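Red carotenoid protein (RCP) (Nostoc sp., PDB 5FCY) binds carotenoids and, as a soluble relative of the N-terminal domain of the orange carotenoid protein, probably serves in cyanobacterial photoprotection. Local coordinates at residues Gly58-Val63 with Tyr103-Gly108. Numbering follows the deposited sequence.
With BCR (beta-carotene), chain B.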
ATOM      1  N   GLY A  58       2.158  12.567  10.152  1.00 46.88           N
ATOM      2  CA  GLY A  58       0.996  13.430  10.223  1.00 47.39           C
ATOM      3  C   GLY A  58      -0.210  12.804   9.558  1.00 48.08           C
ATOM      4  O   GLY A  58      -1.238  12.576  10.205  1.00 48.78           O
ATOM      5  N   LEU A  59      -0.093  12.517   8.259  1.00 47.33           N
ATOM      6  CA  LEU A  59      -1.185  11.864   7.544  1.00 46.67           C
ATOM      7  C   LEU A  59      -1.575  10.555   8.214  1.00 47.55           C
ATOM      8  O   LEU A  59      -2.756  10.189   8.222  1.00 47.77           O
ATOM      9  CB  LEU A  59      -0.784  11.622   6.086  1.00 45.00           C
ATOM     10  CG  LEU A  59      -1.890  11.184   5.117  1.00 43.70           C
ATOM     11  CD1 LEU A  59      -2.924  12.287   4.927  1.00 43.72           C
ATOM     12  CD2 LEU A  59      -1.302  10.774   3.774  1.00 41.48           C
ATOM     13  N   PHE A  60      -0.603   9.845   8.789  1.00 47.69           N
ATOM     14  CA  PHE A  60      -0.897   8.592   9.476  1.00 48.52           C
ATOM     15  C   PHE A  60      -1.774   8.823  10.700  1.00 50.44           C
ATOM     16  O   PHE A  60      -2.642   8.001  11.014  1.00 51.29           O
ATOM     17  CB  PHE A  60       0.409   7.902   9.867  1.00 48.64           C
ATOM     18  CG  PHE A  60       0.231   6.760  10.823  1.00 50.02           C
ATOM     19  CD1 PHE A  60      -0.308   5.558  10.396  1.00 49.48           C
ATOM     20  CD2 PHE A  60       0.614   6.885  12.147  1.00 51.42           C
ATOM     21  CE1 PHE A  60      -0.471   4.506  11.275  1.00 50.36           C
ATOM     22  CE2 PHE A  60       0.455   5.838  13.029  1.00 52.23           C
ATOM     23  CZ  PHE A  60      -0.089   4.646  12.592  1.00 52.32           C
ATOM     24  N   ASN A  61      -1.563   9.934  11.409  1.00 50.86           N
ATOM     25  CA  ASN A  61      -2.383  10.224  12.580  1.00 52.55           C
ATOM     26  C   ASN A  61      -3.831  10.484  12.189  1.00 53.36           C
ATOM     27  O   ASN A  61      -4.755   9.991  12.846  1.00 55.52           O
ATOM     28  CB  ASN A  61      -1.808  11.417  13.342  1.00 53.12           C
ATOM     29  CG  ASN A  61      -0.574  11.055  14.141  1.00 53.15           C
ATOM     30  OD1 ASN A  61      -0.520  10.006  14.782  1.00 54.66           O
ATOM     31  ND2 ASN A  61       0.430  11.921  14.100  1.00 52.32           N
ATOM     32  N   GLN A  62      -4.051  11.253  11.121  1.00 51.81           N
ATOM     33  CA  GLN A  62      -5.407  11.452  10.621  1.00 52.03           C
ATOM     34  C   GLN A  62      -6.094  10.130  10.306  1.00 53.70           C
ATOM     35  O   GLN A  62      -7.329  10.072  10.294  1.00 55.10           O
ATOM     36  CB  GLN A  62      -5.388  12.329   9.367  1.00 49.88           C
ATOM     37  CG  GLN A  62      -4.748  13.689   9.559  1.00 47.89           C
ATOM     38  CD  GLN A  62      -4.963  14.596   8.364  1.00 46.53           C
ATOM     39  OE1 GLN A  62      -6.046  14.623   7.780  1.00 46.61           O
ATOM     40  NE2 GLN A  62      -3.930  15.337   7.987  1.00 46.57           N
ATOM     41  N   VAL A  63      -5.324   9.073  10.053  1.00 53.48           N
ATOM     42  CA  VAL A  63      -5.902   7.776   9.712  1.00 54.32           C
ATOM     43  C   VAL A  63      -6.351   7.040  10.966  1.00 56.18           C
ATOM     44  O   VAL A  63      -7.523   6.670  11.104  1.00 57.56           O
ATOM     45  CB  VAL A  63      -4.893   6.940   8.901  1.00 52.36           C
ATOM     46  CG1 VAL A  63      -5.399   5.511   8.695  1.00 53.37           C
ATOM     47  CG2 VAL A  63      -4.635   7.599   7.569  1.00 49.55           C
ATOM     48  N   TYR A 103       4.122   2.425   4.877  1.00 41.39           N
ATOM     49  CA  TYR A 103       4.851   1.644   5.871  1.00 43.05           C
ATOM     50  C   TYR A 103       4.244   1.820   7.259  1.00 44.08           C
ATOM     51  O   TYR A 103       3.997   0.838   7.968  1.00 45.30           O
ATOM     52  CB  TYR A 103       6.326   2.044   5.885  1.00 43.89           C
ATOM     53  CG  TYR A 103       7.127   1.285   6.916  1.00 45.50           C
ATOM     54  CD1 TYR A 103       7.443  -0.052   6.729  1.00 46.62           C
ATOM     55  CD2 TYR A 103       7.557   1.905   8.081  1.00 46.78           C
ATOM     56  CE1 TYR A 103       8.171  -0.756   7.673  1.00 49.38           C
ATOM     57  CE2 TYR A 103       8.287   1.211   9.031  1.00 49.44           C
ATOM     58  CZ  TYR A 103       8.591  -0.119   8.821  1.00 50.59           C
ATOM     59  OH  TYR A 103       9.318  -0.819   9.760  1.00 52.75           O
ATOM     60  N   LEU A 104       4.004   3.069   7.666  1.00 43.61           N
ATOM     61  CA  LEU A 104       3.420   3.325   8.979  1.00 44.81           C
ATOM     62  C   LEU A 104       2.050   2.675   9.120  1.00 46.52           C
ATOM     63  O   LEU A 104       1.644   2.326  10.233  1.00 48.16           O
ATOM     64  CB  LEU A 104       3.317   4.829   9.224  1.00 44.94           C
ATOM     65  CG  LEU A 104       4.626   5.617   9.141  1.00 44.08           C
ATOM     66  CD1 LEU A 104       4.378   7.073   9.480  1.00 46.33           C
ATOM     67  CD2 LEU A 104       5.689   5.027  10.058  1.00 46.17           C
ATOM     68  N   LEU A 105       1.319   2.517   8.013  1.00 45.43           N
ATOM     69  CA  LEU A 105       0.066   1.772   8.063  1.00 45.80           C
ATOM     70  C   LEU A 105       0.314   0.317   8.429  1.00 47.39           C
ATOM     71  O   LEU A 105      -0.413  -0.258   9.245  1.00 49.34           O
ATOM     72  CB  LEU A 105      -0.660   1.857   6.721  1.00 44.33           C
ATOM     73  CG  LEU A 105      -1.207   3.213   6.278  1.00 42.50           C
ATOM     74  CD1 LEU A 105      -1.865   3.069   4.916  1.00 40.85           C
ATOM     75  CD2 LEU A 105      -2.192   3.776   7.290  1.00 43.95           C
ATOM     76  N   SER A 106       1.337  -0.297   7.834  1.00 47.20           N
ATOM     77  CA  SER A 106       1.641  -1.688   8.149  1.00 49.09           C
ATOM     78  C   SER A 106       2.109  -1.834   9.592  1.00 50.62           C
ATOM     79  O   SER A 106       1.720  -2.783  10.282  1.00 52.07           O
ATOM     80  CB  SER A 106       2.692  -2.228   7.179  1.00 48.01           C
ATOM     81  OG  SER A 106       3.836  -1.393   7.142  1.00 48.12           O
ATOM     82  N   GLN A 107       2.942  -0.906  10.067  1.00 50.33           N
ATOM     83  CA  GLN A 107       3.330  -0.921  11.474  1.00 52.37           C
ATOM     84  C   GLN A 107       2.115  -0.732  12.373  1.00 53.57           C
ATOM     85  O   GLN A 107       1.926  -1.468  13.348  1.00 54.86           O
ATOM     86  CB  GLN A 107       4.374   0.160  11.749  1.00 51.57           C
ATOM     87  CG  GLN A 107       5.804  -0.301  11.565  1.00 52.74           C
ATOM     88  CD  GLN A 107       6.799   0.686  12.137  1.00 54.09           C
ATOM     89  OE1 GLN A 107       6.426   1.765  12.596  1.00 54.05           O
ATOM     90  NE2 GLN A 107       8.074   0.317  12.121  1.00 55.67           N
ATOM     91  N   GLY A 108       1.274   0.256  12.056  1.00 52.47           N
ATOM     92  CA  GLY A 108       0.065   0.481  12.826  1.00 54.46           C
ATOM     93  C   GLY A 108      -0.873  -0.708  12.850  1.00 55.69           C
ATOM     94  O   GLY A 108      -1.750  -0.777  13.716  1.00 57.04           O
TER
HETATM   95  C1  BCR B 201      -9.861  -6.374   4.658  1.00 47.63           C
HETATM   96  C2  BCR B 201     -10.617  -7.694   4.542  1.00 46.46           C
HETATM   97  C3  BCR B 201     -10.677  -8.255   3.124  1.00 46.42           C
HETATM   98  C4  BCR B 201      -9.417  -7.924   2.336  1.00 46.21           C
HETATM   99  C5  BCR B 201      -8.298  -7.549   3.275  1.00 47.04           C
HETATM  100  C6  BCR B 201      -8.468  -6.490   4.066  1.00 46.71           C
HETATM  101  C7  BCR B 201      -7.421  -5.467   4.393  1.00 46.24           C
HETATM  102  C8  BCR B 201      -6.152  -5.433   3.937  1.00 46.34           C
HETATM  103  C9  BCR B 201      -5.201  -4.351   4.334  1.00 45.73           C
HETATM  104  C10 BCR B 201      -3.920  -4.401   3.882  1.00 44.88           C
HETATM  105  C11 BCR B 201      -2.876  -3.406   4.183  1.00 45.38           C
HETATM  106  C33 BCR B 201      -7.084  -8.413   3.323  1.00 48.18           C
HETATM  107  C31 BCR B 201      -9.828  -5.998   6.138  1.00 48.20           C
HETATM  108  C32 BCR B 201     -10.625  -5.327   3.865  1.00 48.49           C
HETATM  109  C34 BCR B 201      -5.708  -3.250   5.228  1.00 45.94           C
HETATM  110  C12 BCR B 201      -1.643  -3.542   3.665  1.00 45.32           C
HETATM  111  C13 BCR B 201      -0.549  -2.569   3.922  1.00 45.46           C
HETATM  112  C14 BCR B 201       0.671  -2.790   3.363  1.00 44.90           C
HETATM  113  C15 BCR B 201       1.841  -1.915   3.523  1.00 44.04           C
HETATM  114  C16 BCR B 201       3.023  -2.204   2.958  1.00 44.19           C
HETATM  115  C17 BCR B 201       4.161  -1.292   3.153  1.00 44.43           C
HETATM  116  C18 BCR B 201       5.391  -1.491   2.640  1.00 44.65           C
HETATM  117  C19 BCR B 201       6.425  -0.459   2.923  1.00 44.35           C
HETATM  118  C20 BCR B 201       7.665  -0.477   2.420  1.00 44.61           C
HETATM  119  C21 BCR B 201       8.610   0.598   2.757  1.00 44.99           C
HETATM  120  C22 BCR B 201       9.882   0.624   2.313  1.00 44.69           C
HETATM  121  C23 BCR B 201      10.749   1.756   2.749  1.00 45.32           C
HETATM  122  C24 BCR B 201      12.056   1.830   2.464  1.00 46.00           C
HETATM  123  C25 BCR B 201      12.941   2.946   2.908  1.00 47.62           C
HETATM  124  C26 BCR B 201      12.536   3.949   3.690  1.00 47.67           C
HETATM  125  C27 BCR B 201      12.659   5.363   3.172  1.00 47.13           C
HETATM  126  C28 BCR B 201      13.797   5.427   2.161  1.00 47.13           C
HETATM  127  C29 BCR B 201      14.902   4.437   2.510  1.00 46.08           C
HETATM  128  C30 BCR B 201      14.395   2.995   2.489  1.00 46.68           C
HETATM  129  C35 BCR B 201      -0.861  -1.376   4.782  1.00 45.98           C
HETATM  130  C36 BCR B 201       5.664  -2.721   1.820  1.00 45.66           C
HETATM  131  C37 BCR B 201      10.353  -0.499   1.432  1.00 44.79           C
HETATM  132  C38 BCR B 201      12.060   3.711   5.101  1.00 47.33           C
HETATM  133  C39 BCR B 201      15.190   2.146   3.471  1.00 46.53           C
HETATM  134  C40 BCR B 201      14.592   2.442   1.083  1.00 45.95           C
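Leu104 O accepts the backbone N-H of Gly108, with N and O 2.8 Å apart, and of the Phe60 ring atoms CE1 comes nearest that oxygen. Phe60 turns its CG anti to the backbone N (chi1 168°), which carries the ring across to helix 95-110. Leu104 CB sits over one ring face in a CH-pi contact, 4.2 Å from the Phe60 ring centroid and 24° off the normal, displaced toward the rim. Leu105 CD2 instead meets the ring at its edge, near its plane, 4.0 Å from Phe60 CD1. The same methyl reaches Val63 CG1 at 3.9 Å, the two side chains running roughly at right angles.

In the all-helical fold of the orange carotenoid protein N-terminal family, helix 95-110 stands here between the carotenoid and helix 53-64; the two short segments cross at -43°. On helix 95-110 Leu105 serves both sides, CD2 toward helix 53-64 and CB against the beta-carotene, 3.8 Å from its C35. Ser106, whose side chain leaves away from helix 53-64, meets the polyene midway along, CB lying 3.8 Å from C15. An alanine in place of Phe60 would probably open a gap between the helices, leaving Leu104 CB without the ring face beneath it. Ile114, in a loop, touches both Phe60 and Val63, while Leu74 of helix 68-79 packs on Val63.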